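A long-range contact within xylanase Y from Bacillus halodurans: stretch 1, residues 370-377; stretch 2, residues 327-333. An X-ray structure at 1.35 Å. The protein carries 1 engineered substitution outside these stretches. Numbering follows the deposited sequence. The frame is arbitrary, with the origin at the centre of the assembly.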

# COMPACT_ATOMS: atom_id res chain seq x y z
N LEU A 370 2.79 5.43 11.05
CA LEU A 370 2.00 4.46 11.79
C LEU A 370 2.81 3.19 12.05
O LEU A 370 2.86 2.71 13.18
CB LEU A 370 0.73 4.10 11.01
CG LEU A 370 -0.33 5.20 10.87
CD1 LEU A 370 -1.43 4.73 9.94
CD2 LEU A 370 -0.90 5.55 12.24
N ALA A 371 3.44 2.65 11.02
CA ALA A 371 4.22 1.42 11.17
C ALA A 371 5.42 1.55 12.10
O ALA A 371 5.64 0.68 12.96
CB ALA A 371 4.67 0.92 9.80
N LEU A 372 6.19 2.62 11.95
CA LEU A 372 7.37 2.79 12.79
C LEU A 372 7.06 3.10 14.25
O LEU A 372 7.93 2.96 15.11
CB LEU A 372 8.27 3.88 12.20
CG LEU A 372 8.95 3.48 10.89
CD1 LEU A 372 9.54 4.71 10.22
CD2 LEU A 372 10.04 2.44 11.16
N SER A 373 5.83 3.51 14.54
CA SER A 373 5.42 3.81 15.91
C SER A 373 4.64 2.66 16.54
O SER A 373 4.21 2.75 17.69
CB SER A 373 4.57 5.09 15.95
OG SER A 373 3.34 4.90 15.27
N GLY A 374 4.47 1.57 15.79
CA GLY A 374 3.75 0.42 16.29
C GLY A 374 2.24 0.58 16.23
O GLY A 374 1.51 -0.05 17.00
N ASN A 375 1.77 1.42 15.32
CA ASN A 375 0.34 1.67 15.18
C ASN A 375 -0.31 1.21 13.87
O ASN A 375 -1.44 1.59 13.58
CB ASN A 375 0.06 3.16 15.39
CG ASN A 375 0.21 3.58 16.84
OD1 ASN A 375 -0.52 3.10 17.71
ND2 ASN A 375 1.16 4.46 17.11
N PHE A 376 0.40 0.41 13.08
CA PHE A 376 -0.17 -0.12 11.84
C PHE A 376 -0.40 -1.58 12.25
O PHE A 376 0.48 -2.44 12.10
CB PHE A 376 0.84 -0.00 10.69
CG PHE A 376 0.22 -0.13 9.31
CD1 PHE A 376 0.83 0.47 8.22
CD2 PHE A 376 -0.94 -0.87 9.11
CE1 PHE A 376 0.30 0.34 6.93
CE2 PHE A 376 -1.49 -1.00 7.83
CZ PHE A 376 -0.87 -0.40 6.74
N LYS A 377 -1.59 -1.83 12.78
CA LYS A 377 -1.92 -3.15 13.31
C LYS A 377 -2.89 -4.01 12.53
O LYS A 377 -3.55 -3.56 11.59
CB LYS A 377 -2.48 -2.99 14.73
CG LYS A 377 -1.62 -2.15 15.67
CD LYS A 377 -2.27 -2.04 17.04
CE LYS A 377 -1.44 -1.20 17.99
NZ LYS A 377 -2.10 -1.06 19.32
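Stretch 2 327-333: NAMGSLA

No hydrogen bond joins the two stretches: the contact is packing alone, burying 278 Å² summed over both sides, between residues at least 39 apart in sequence. Stretch 2 enters in a helix at Asn327 and goes on into a 3-10 segment, Ser331 to Ala333, with backbone hydrogen bonds from Ser331 N to Ala328 O (2.9 Å), Leu332 N to Met329 O (3.2 Å) and Ala333 N to Gly330 O (2.9 Å). It lies against the end of the stretch 1 helix, just before the chain turns off at Gly374 (phi 80°) in a Schellman motif. End to end, the two stretches run in broadly the same direction. The backbones come nearest at Leu372 and Met329, with their CA atoms 6.2 Å apart. Ala371 points its CB toward stretch 2, where it meets Met329 CE at 3.9 Å and Leu332 CD1 at 3.8 Å. Leu372 (chi1 m, chi2 t) leaves its backbone sideways, but its end comes nearer: CD1 lies 4.0 Å from Ala328 CB, and CD2 lies 3.5 Å from Ala328 O and 4.1 Å from Leu332 CG. Met329, extended with all three chi angles t, brings its CE to both Ala371 and Phe376 CD1 (4.4 Å), so the residue beyond the turn also joins the apolar contact.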

# COMPACT_ATOMS: atom_id res chain seq x y z
N ASN A 327 11.85 3.87 2.71
CA ASN A 327 13.12 3.29 3.11
C ASN A 327 13.18 3.18 4.63
O ASN A 327 13.72 2.21 5.17
CB ASN A 327 14.30 4.12 2.60
CG ASN A 327 14.58 3.89 1.13
OD1 ASN A 327 14.08 2.94 0.53
ND2 ASN A 327 15.39 4.77 0.54
N ALA A 328 12.62 4.16 5.32
CA ALA A 328 12.60 4.15 6.78
C ALA A 328 11.67 3.04 7.28
O ALA A 328 12.01 2.31 8.21
CB ALA A 328 12.15 5.50 7.31
N MET A 329 10.50 2.91 6.66
CA MET A 329 9.55 1.88 7.05
C MET A 329 10.19 0.50 6.84
O MET A 329 9.91 -0.45 7.57
CB MET A 329 8.26 2.00 6.23
CG MET A 329 7.16 1.02 6.62
SD MET A 329 5.56 1.65 6.07
CE MET A 329 4.60 0.13 6.02
N GLY A 330 11.06 0.41 5.83
CA GLY A 330 11.74 -0.83 5.55
C GLY A 330 12.59 -1.31 6.71
O GLY A 330 12.85 -2.51 6.84
N SER A 331 13.01 -0.39 7.57
CA SER A 331 13.84 -0.73 8.72
C SER A 331 13.19 -1.77 9.64
O SER A 331 13.87 -2.43 10.41
CB SER A 331 14.19 0.52 9.52
OG SER A 331 15.02 1.39 8.77
N LEU A 332 11.87 -1.90 9.57
CA LEU A 332 11.18 -2.88 10.40
C LEU A 332 11.61 -4.30 10.04
O LEU A 332 11.43 -5.24 10.82
CB LEU A 332 9.66 -2.75 10.25
CG LEU A 332 9.03 -1.52 10.92
CD1 LEU A 332 7.61 -1.34 10.42
CD2 LEU A 332 9.05 -1.67 12.43
N ALA A 333 12.19 -4.46 8.85
CA ALA A 333 12.65 -5.77 8.39
C ALA A 333 14.15 -5.97 8.64
O ALA A 333 14.69 -7.03 8.32
CB ALA A 333 12.34 -5.94 6.90